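Local atomic coordinates of bacterioferritin (Mycobacterium tuberculosis, PDB entry 3UOI), a protein that probably stores iron, oxidising Fe(2+) with dioxygen at a ferroxidase centre and laying down ferric mineral inside a heme-containing shell of 24 subunits. Residues I24-L29 and E90-I95; D35-T40 and I81-R86; Q16-L21 and Y73-S78. One frame throughout, in Å; residues are numbered along the deposited sequence.

Contact 1 of 3, residues I24-L29 and E90-I95; sequences INQYFL and EADLAI. With HEM (protoporphyrin IX containing Fe), chain B.
Gln-26 carries the polar contact with Ala-91 and Asp-92. CG stands anti to the backbone N (chi1 -176°), and the extended chain beyond it carries the amide across to helix 85-112, where NE2 donates twice. Its bond to Asp-92 OD2, 3.0 Å from Gln-26 NE2, is nearly straight (174°); the acceptor lies in the amide plane of Gln-26, and OD2 offers its anti lone pair, turned away from OD1; amide and carboxylate are almost coplanar. The second, from NE2 to Ala-91 O, is weak. Arg-80 N binds Gln-26 OE1, so both ends of this buried amide are engaged, while Asp-92 OD2 bonds weakly with His-30 ND1.

The Asp-92 carboxylate also comes up obliquely to the Tyr-27 ring, the planes well away from parallel, with Tyr-27 CE1 3.6 Å from Asp-92 CG. Packing adds Tyr-27 OH, 3.5 Å from Ile-95 CG2. On the same helix, heme methyl CMB sits over the centre of one Phe-28 face, 3.4 Å from Phe-28 CE2.

The two helices run antiparallel (161°), axes 10.6 Å apart, as neighbours in the ferritin four-helix bundle. Tyr-27 reaches into its core, meeting His-132 of helix 116-146 and Glu-53 of helix 40-66, both predicted iron ligands.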
# COMPACT_ATOMS: atom_id res chain seq x y z
N ILE A 24 32.48 -16.09 -32.11
CA ILE A 24 31.91 -14.88 -31.63
C ILE A 24 31.83 -13.95 -32.81
O ILE A 24 30.77 -13.47 -33.13
CB ILE A 24 32.81 -14.21 -30.60
CG1 ILE A 24 32.72 -14.92 -29.26
CG2 ILE A 24 32.40 -12.82 -30.47
CD1 ILE A 24 33.79 -14.65 -28.38
N ASN A 25 32.93 -13.81 -33.51
CA ASN A 25 32.90 -12.96 -34.67
C ASN A 25 31.98 -13.44 -35.81
O ASN A 25 31.31 -12.69 -36.41
CB ASN A 25 34.28 -12.72 -35.20
CG ASN A 25 35.11 -11.93 -34.27
OD1 ASN A 25 34.85 -11.93 -33.13
ND2 ASN A 25 36.09 -11.25 -34.76
N GLN A 26 31.98 -14.71 -36.08
CA GLN A 26 31.15 -15.13 -37.16
C GLN A 26 29.72 -14.94 -36.80
O GLN A 26 29.01 -14.38 -37.57
CB GLN A 26 31.47 -16.55 -37.61
CG GLN A 26 30.71 -17.08 -38.81
CD GLN A 26 31.23 -18.42 -39.21
OE1 GLN A 26 32.37 -18.55 -39.55
NE2 GLN A 26 30.40 -19.42 -39.17
N TYR A 27 29.35 -15.35 -35.60
CA TYR A 27 27.99 -15.28 -35.16
C TYR A 27 27.50 -13.85 -35.05
O TYR A 27 26.43 -13.53 -35.43
CB TYR A 27 27.74 -16.05 -33.84
CG TYR A 27 27.96 -17.57 -33.86
CD1 TYR A 27 28.13 -18.27 -35.02
CD2 TYR A 27 28.01 -18.30 -32.70
CE1 TYR A 27 28.35 -19.63 -35.03
CE2 TYR A 27 28.22 -19.68 -32.72
CZ TYR A 27 28.41 -20.35 -33.89
OH TYR A 27 28.64 -21.72 -33.93
N PHE A 28 28.35 -12.99 -34.54
CA PHE A 28 27.92 -11.62 -34.37
C PHE A 28 27.65 -10.93 -35.68
O PHE A 28 26.59 -10.44 -35.86
CB PHE A 28 28.94 -10.78 -33.61
CG PHE A 28 28.40 -9.45 -33.11
CD1 PHE A 28 27.71 -9.37 -31.91
CD2 PHE A 28 28.58 -8.29 -33.81
CE1 PHE A 28 27.23 -8.16 -31.44
CE2 PHE A 28 28.09 -7.08 -33.33
CZ PHE A 28 27.42 -7.04 -32.15
N LEU A 29 28.61 -10.99 -36.58
CA LEU A 29 28.51 -10.32 -37.87
C LEU A 29 27.33 -10.87 -38.63
O LEU A 29 26.65 -10.16 -39.23
CB LEU A 29 29.77 -10.41 -38.68
CG LEU A 29 29.71 -9.71 -40.01
CD1 LEU A 29 29.81 -8.26 -39.90
CD2 LEU A 29 30.77 -10.21 -40.85
N GLU A 90 24.65 -22.67 -42.68
CA GLU A 90 25.62 -23.66 -43.11
C GLU A 90 27.03 -23.43 -42.62
O GLU A 90 27.73 -24.33 -42.28
CB GLU A 90 25.59 -23.87 -44.59
CG GLU A 90 24.93 -25.12 -44.89
CD GLU A 90 24.70 -25.33 -46.33
OE1 GLU A 90 24.99 -24.40 -47.09
OE2 GLU A 90 24.22 -26.42 -46.67
N ALA A 91 27.40 -22.18 -42.63
CA ALA A 91 28.64 -21.69 -42.13
C ALA A 91 28.73 -21.88 -40.62
O ALA A 91 29.74 -22.19 -40.09
CB ALA A 91 28.78 -20.26 -42.51
N ASP A 92 27.65 -21.61 -39.93
CA ASP A 92 27.60 -21.75 -38.50
C ASP A 92 27.67 -23.21 -38.11
O ASP A 92 28.27 -23.56 -37.16
CB ASP A 92 26.42 -21.00 -37.93
CG ASP A 92 26.54 -19.48 -38.09
OD1 ASP A 92 25.58 -18.84 -37.80
OD2 ASP A 92 27.55 -18.93 -38.50
N LEU A 93 27.04 -24.05 -38.90
CA LEU A 93 27.03 -25.47 -38.67
C LEU A 93 28.41 -26.02 -38.75
O LEU A 93 28.76 -26.84 -38.00
CB LEU A 93 26.16 -26.19 -39.67
CG LEU A 93 24.73 -26.48 -39.23
CD1 LEU A 93 23.94 -27.03 -40.35
CD2 LEU A 93 24.73 -27.41 -38.12
N ALA A 94 29.19 -25.53 -39.68
CA ALA A 94 30.52 -26.05 -39.89
C ALA A 94 31.48 -25.83 -38.75
O ALA A 94 32.19 -26.69 -38.45
CB ALA A 94 31.10 -25.59 -41.22
N ILE A 95 31.50 -24.66 -38.16
CA ILE A 95 32.28 -24.39 -36.98
C ILE A 95 31.88 -25.18 -35.70
O ILE A 95 32.69 -25.66 -34.97
CB ILE A 95 32.36 -22.87 -36.71
CG1 ILE A 95 33.28 -22.57 -35.55
CG2 ILE A 95 31.03 -22.30 -36.47
CD1 ILE A 95 34.08 -21.40 -35.74
CHA HEM B . 28.79 -8.52 -24.15
CHB HEM B . 29.81 -7.22 -28.67
CHC HEM B . 33.93 -9.72 -28.38
CHD HEM B . 33.06 -10.85 -23.77
C1A HEM B . 28.76 -7.80 -25.33
C2A HEM B . 27.93 -6.67 -25.67
C3A HEM B . 28.23 -6.35 -26.95
C4A HEM B . 29.23 -7.23 -27.43
CMA HEM B . 27.66 -5.21 -27.81
CAA HEM B . 26.91 -6.04 -24.68
CBA HEM B . 27.72 -5.50 -23.49
CGA HEM B . 27.35 -4.10 -23.00
O1A HEM B . 28.19 -3.38 -22.36
O2A HEM B . 26.18 -3.70 -23.25
C1B HEM B . 31.00 -7.84 -29.02
C2B HEM B . 31.58 -7.89 -30.35
C3B HEM B . 32.73 -8.56 -30.28
C4B HEM B . 32.89 -8.97 -28.89
CMB HEM B . 31.03 -7.25 -31.65
CAB HEM B . 33.64 -8.80 -31.52
CBB HEM B . 34.59 -9.71 -31.50
C1C HEM B . 34.10 -10.26 -27.12
C2C HEM B . 35.17 -11.16 -26.70
C3C HEM B . 34.93 -11.44 -25.40
C4C HEM B . 33.68 -10.81 -24.99
CMC HEM B . 36.36 -11.64 -27.59
CAC HEM B . 35.76 -12.32 -24.47
CBC HEM B . 35.10 -12.78 -23.41
C1D HEM B . 31.80 -10.40 -23.48
C2D HEM B . 31.08 -10.71 -22.28
C3D HEM B . 29.76 -9.97 -22.44
C4D HEM B . 29.83 -9.31 -23.68
CMD HEM B . 31.57 -11.55 -21.05
CAD HEM B . 28.59 -9.89 -21.48
CBD HEM B . 27.83 -11.19 -21.64
CGD HEM B . 26.59 -11.04 -20.82
O1D HEM B . 26.02 -9.90 -20.75
O2D HEM B . 26.18 -12.05 -20.22
NA HEM B . 29.50 -8.11 -26.43
NB HEM B . 31.80 -8.53 -28.14
NC HEM B . 33.25 -10.10 -26.05
ND HEM B . 31.04 -9.62 -24.35
FE HEM B . 31.40 -9.15 -26.17

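Contact 2 of 3, residues D35-T40 and I81-R86; sequences DNWGFT and IGQTLR
Trp-37 pushes the six-membered end of its indole against the backbone of Gly-82, Gln-83 and Thr-84. Trp-37 CH2 is 3.6 Å from Gly-82 O, which lies at the ring edge near its plane, and 3.5 Å from Gln-83 C, which is approached obliquely. The Gln-83 chain bends at chi2 (-51°) and comes back to the same rim, its OE1 in the indole plane 3.9 Å from Trp-37 CZ2; the two side chains cross at about a right angle. Leu-85 serves two rings: CD2 lies between Trp-37 CE3, at the indole edge, and Phe-39 CD2, 3.9 Å from each, while CD1 makes a CH-pi contact over the Phe-39 face, 4.2 Å from the ring centroid and 7° off the normal.

The backbone around these side chains is a pair of helix ends at one tip of the four-helix bundle. Helix 7-36 finishes in a Schellman motif in which Gly-38 takes positive phi (89°), and Phe-39, centre of an inverse gamma turn, is the N-cap before helix 40-66. Across from it, Thr-84 is the N-cap of helix 85-112, its OG1 bonded to Glu-87 N, while Glu-87 OE1 in turn binds Gln-83 N. Both backbone polar atoms of Gly-82 have partners, N in His-30 NE2 and O in Gln-88 NE2. Farther out, Leu-85 packs on Met-143 and Leu-42. A third subunit of the shell adds its Lys-145 to Trp-37 as a cation-pi partner and its Leu-142 to Phe-39.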
# COMPACT_ATOMS: atom_id res chain seq x y z
N ASP A 35 20.06 -8.61 -39.25
CA ASP A 35 19.33 -7.42 -38.89
C ASP A 35 19.25 -6.41 -40.02
O ASP A 35 18.23 -5.86 -40.23
CB ASP A 35 19.92 -6.77 -37.67
CG ASP A 35 18.89 -6.26 -36.75
OD1 ASP A 35 17.75 -6.18 -37.15
OD2 ASP A 35 19.25 -5.91 -35.64
N ASN A 36 20.35 -6.20 -40.73
CA ASN A 36 20.44 -5.31 -41.88
C ASN A 36 19.61 -5.73 -43.07
O ASN A 36 19.09 -4.90 -43.75
CB ASN A 36 21.87 -5.01 -42.29
CG ASN A 36 21.96 -4.14 -43.55
OD1 ASN A 36 21.32 -3.14 -43.69
ND2 ASN A 36 22.78 -4.55 -44.45
N TRP A 37 19.49 -7.03 -43.29
CA TRP A 37 18.66 -7.58 -44.34
C TRP A 37 17.16 -7.41 -43.98
O TRP A 37 16.30 -7.62 -44.79
CB TRP A 37 19.01 -9.07 -44.60
CG TRP A 37 20.27 -9.30 -45.29
CD1 TRP A 37 20.92 -8.44 -46.06
CD2 TRP A 37 21.04 -10.51 -45.32
NE1 TRP A 37 22.03 -8.98 -46.56
CE2 TRP A 37 22.15 -10.26 -46.12
CE3 TRP A 37 20.90 -11.76 -44.74
CZ2 TRP A 37 23.12 -11.22 -46.36
CZ3 TRP A 37 21.88 -12.71 -44.98
CH2 TRP A 37 22.97 -12.43 -45.78
N GLY A 38 16.91 -7.04 -42.73
CA GLY A 38 15.60 -6.96 -42.15
C GLY A 38 14.99 -8.18 -41.46
O GLY A 38 13.88 -8.15 -41.06
N PHE A 39 15.75 -9.25 -41.32
CA PHE A 39 15.32 -10.44 -40.62
C PHE A 39 15.58 -10.24 -39.12
O PHE A 39 16.36 -10.92 -38.54
CB PHE A 39 16.03 -11.68 -41.16
CG PHE A 39 15.84 -11.90 -42.64
CD1 PHE A 39 14.62 -12.30 -43.15
CD2 PHE A 39 16.85 -11.68 -43.53
CE1 PHE A 39 14.41 -12.49 -44.50
CE2 PHE A 39 16.65 -11.86 -44.87
CZ PHE A 39 15.41 -12.26 -45.35
N THR A 40 14.92 -9.27 -38.53
CA THR A 40 15.24 -8.91 -37.15
C THR A 40 14.98 -10.01 -36.15
O THR A 40 15.76 -10.19 -35.29
CB THR A 40 14.54 -7.66 -36.65
OG1 THR A 40 13.14 -7.77 -36.81
CG2 THR A 40 15.05 -6.46 -37.35
N ILE A 81 31.51 -16.47 -44.06
CA ILE A 81 30.45 -15.52 -43.96
C ILE A 81 29.39 -15.64 -45.05
O ILE A 81 29.66 -15.44 -46.19
CB ILE A 81 31.02 -14.17 -44.00
CG1 ILE A 81 31.95 -13.94 -42.80
CG2 ILE A 81 29.93 -13.19 -44.18
CD1 ILE A 81 31.32 -13.72 -41.50
N GLY A 82 28.20 -16.01 -44.64
CA GLY A 82 27.10 -16.27 -45.53
C GLY A 82 26.42 -15.08 -46.17
O GLY A 82 26.15 -14.10 -45.56
N GLN A 83 26.19 -15.21 -47.46
CA GLN A 83 25.61 -14.15 -48.21
C GLN A 83 24.10 -14.39 -48.42
O GLN A 83 23.43 -13.66 -49.09
CB GLN A 83 26.41 -13.87 -49.48
CG GLN A 83 27.62 -12.90 -49.33
CD GLN A 83 27.31 -11.53 -48.63
OE1 GLN A 83 26.21 -11.03 -48.66
NE2 GLN A 83 28.33 -10.95 -48.01
N THR A 84 23.63 -15.47 -47.81
CA THR A 84 22.24 -15.80 -47.70
C THR A 84 21.96 -16.42 -46.35
O THR A 84 22.86 -16.73 -45.65
CB THR A 84 21.69 -16.68 -48.84
OG1 THR A 84 22.37 -17.92 -48.90
CG2 THR A 84 21.79 -16.01 -50.12
N LEU A 85 20.70 -16.53 -45.95
CA LEU A 85 20.38 -17.10 -44.67
C LEU A 85 20.85 -18.55 -44.67
O LEU A 85 21.50 -18.97 -43.76
CB LEU A 85 18.89 -17.03 -44.33
CG LEU A 85 18.22 -15.73 -43.90
CD1 LEU A 85 16.92 -15.96 -43.17
CD2 LEU A 85 19.12 -14.84 -43.12
N ARG A 86 20.56 -19.25 -45.76
CA ARG A 86 20.93 -20.65 -45.91
C ARG A 86 22.43 -20.85 -45.85
O ARG A 86 22.85 -21.66 -45.13
CB ARG A 86 20.37 -21.24 -47.20
CG ARG A 86 20.81 -22.65 -47.51
CD ARG A 86 20.29 -23.13 -48.78
NE ARG A 86 18.90 -23.45 -48.73
CZ ARG A 86 18.39 -24.59 -48.29
NH1 ARG A 86 19.13 -25.55 -47.84
NH2 ARG A 86 17.11 -24.75 -48.29

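Contact 3 of 3, residues Q16-L21 and Y73-S78; sequences QLTSEL and YQRIGS
Arg-75 reaches across to Thr-18 and grips its hydroxyl with two N-H groups. The chain bends at chi3 (78°), turning NE toward OG1; the bond from Arg-75 NE to Thr-18 OG1 is 2.8 Å long, fairly straight (162°) and close to the guanidinium plane. Arg-75 NH2 adds a weak bond to Thr-18 OG1 at 3.3 Å. Asn-14 O, one turn earlier in the helix, has weak bonds with both Thr-18 OG1 and Arg-75 NH2, which ties the three groups together.

Further backbone and side-chain polar atoms on both sides are satisfied nearby. Thr-22 OG1 bonds both Thr-18 O and Gly-77 N, Asn-72 OD1 binds Arg-75 N, Tyr-73 OH pairs with Thr-61 OG1, and Gly-77 O is taken by Gln-74 NE2 of the second subunit. On the inner side of the helix, Gln-16 NE2 donates to Glu-20 OE1 at 2.9 Å from above the carboxylate plane, a second-shell contact that probably helps to orient Glu-20, a predicted iron ligand; Arg-102 NH2 holds Gln-16 OE1.

Apolar packing completes the contact. Leu-17 CD2 meets Tyr-73 CE2 obliquely at 3.9 Å, and Leu-21 CD1 lies 4.3 Å from Tyr-73 CA, with Leu-21 also touching the heme.

Within these two segments the Arg-75 guanidinium is bound by a neutral hydroxyl, so the loop is joined to helix 7-36 by hydrogen bonding and packing, without a salt bridge between them.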
# COMPACT_ATOMS: atom_id res chain seq x y z
N GLN A 16 40.47 -24.44 -28.43
CA GLN A 16 39.05 -24.25 -28.27
C GLN A 16 38.75 -22.79 -28.10
O GLN A 16 37.78 -22.31 -28.59
CB GLN A 16 38.45 -25.14 -27.21
CG GLN A 16 36.97 -25.06 -27.06
CD GLN A 16 36.18 -25.47 -28.28
OE1 GLN A 16 36.62 -26.23 -29.11
NE2 GLN A 16 35.03 -24.91 -28.40
N LEU A 17 39.62 -22.11 -27.39
CA LEU A 17 39.47 -20.70 -27.18
C LEU A 17 39.51 -19.99 -28.52
O LEU A 17 38.70 -19.18 -28.79
CB LEU A 17 40.57 -20.17 -26.28
CG LEU A 17 40.69 -18.65 -26.20
CD1 LEU A 17 39.36 -18.01 -25.86
CD2 LEU A 17 41.70 -18.22 -25.24
N THR A 18 40.46 -20.34 -29.36
CA THR A 18 40.61 -19.74 -30.67
C THR A 18 39.28 -19.98 -31.46
O THR A 18 38.74 -19.11 -32.10
CB THR A 18 41.87 -20.27 -31.41
OG1 THR A 18 43.04 -19.61 -30.95
CG2 THR A 18 41.78 -20.13 -32.90
N SER A 19 38.76 -21.18 -31.33
CA SER A 19 37.54 -21.54 -31.97
C SER A 19 36.37 -20.62 -31.50
O SER A 19 35.62 -20.16 -32.30
CB SER A 19 37.21 -22.99 -31.63
OG SER A 19 36.13 -23.45 -32.32
N GLU A 20 36.28 -20.39 -30.20
CA GLU A 20 35.24 -19.56 -29.63
C GLU A 20 35.34 -18.13 -30.15
O GLU A 20 34.33 -17.49 -30.44
CB GLU A 20 35.32 -19.57 -28.10
CG GLU A 20 35.13 -20.94 -27.48
CD GLU A 20 33.78 -21.55 -27.81
OE1 GLU A 20 33.51 -22.68 -27.36
OE2 GLU A 20 32.99 -20.90 -28.53
N LEU A 21 36.57 -17.62 -30.26
CA LEU A 21 36.76 -16.30 -30.74
C LEU A 21 36.29 -16.19 -32.19
O LEU A 21 35.68 -15.24 -32.56
CB LEU A 21 38.20 -15.91 -30.58
CG LEU A 21 38.65 -15.89 -29.15
CD1 LEU A 21 40.00 -15.47 -29.16
CD2 LEU A 21 37.87 -14.90 -28.43
N TYR A 73 44.69 -14.80 -27.29
CA TYR A 73 43.73 -13.82 -27.78
C TYR A 73 44.09 -13.30 -29.20
O TYR A 73 43.32 -12.63 -29.81
CB TYR A 73 43.51 -12.71 -26.72
CG TYR A 73 42.42 -13.05 -25.69
CD1 TYR A 73 41.33 -12.24 -25.52
CD2 TYR A 73 42.45 -14.20 -24.93
CE1 TYR A 73 40.35 -12.56 -24.63
CE2 TYR A 73 41.45 -14.50 -24.04
CZ TYR A 73 40.41 -13.68 -23.91
OH TYR A 73 39.42 -13.95 -23.05
N GLN A 74 45.32 -13.57 -29.61
CA GLN A 74 45.88 -13.19 -30.90
C GLN A 74 45.38 -13.97 -32.10
O GLN A 74 45.09 -13.44 -33.12
CB GLN A 74 47.41 -13.17 -30.82
CG GLN A 74 48.15 -12.58 -31.99
CD GLN A 74 48.03 -11.06 -32.10
OE1 GLN A 74 48.80 -10.32 -31.51
NE2 GLN A 74 47.04 -10.61 -32.83
N ARG A 75 45.32 -15.27 -31.93
CA ARG A 75 44.99 -16.17 -32.98
C ARG A 75 43.52 -16.16 -33.32
O ARG A 75 42.70 -16.20 -32.47
CB ARG A 75 45.44 -17.54 -32.55
CG ARG A 75 45.29 -18.63 -33.53
CD ARG A 75 46.08 -19.78 -33.09
NE ARG A 75 45.41 -20.49 -32.06
CZ ARG A 75 45.94 -21.48 -31.37
NH1 ARG A 75 47.16 -21.87 -31.62
NH2 ARG A 75 45.23 -22.07 -30.44
N ILE A 76 43.24 -16.13 -34.61
CA ILE A 76 41.89 -16.22 -35.09
C ILE A 76 41.70 -17.21 -36.18
O ILE A 76 42.46 -17.27 -37.08
CB ILE A 76 41.34 -14.90 -35.60
CG1 ILE A 76 39.83 -14.98 -35.70
CG2 ILE A 76 41.89 -14.59 -36.93
CD1 ILE A 76 39.20 -13.74 -35.41
N GLY A 77 40.60 -17.91 -36.11
CA GLY A 77 40.22 -18.88 -37.12
C GLY A 77 39.67 -18.31 -38.41
O GLY A 77 39.51 -17.17 -38.54
N SER A 78 39.39 -19.13 -39.39
CA SER A 78 38.87 -18.61 -40.63
C SER A 78 37.34 -18.59 -40.66
O SER A 78 36.70 -19.59 -40.52
CB SER A 78 39.45 -19.31 -41.86
OG SER A 78 40.81 -19.07 -42.03

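Overall arrangement
All three contacts use helix 7-36, in the order contact 3, contact 1, contact 2 from its N-terminal side. Their partners follow as 73-78, 81-86 and 90-95, so contact 3 alternates with both others while contact 2 falls between the segments of contact 1. Contact 1 lies about 12 Å from each neighbour, centre to centre, and touches both; contacts 2 and 3 are about 23 Å apart. Contact 1 packs helix 7-36 on helix 85-112, contact 2 joins the end of the first to the start of the second, and contact 3 fastens the loop before helix 85-112. Contacts 1 and 3 border the second subunit; contact 2, at the bundle's end, also meets a third subunit of the 24-subunit shell.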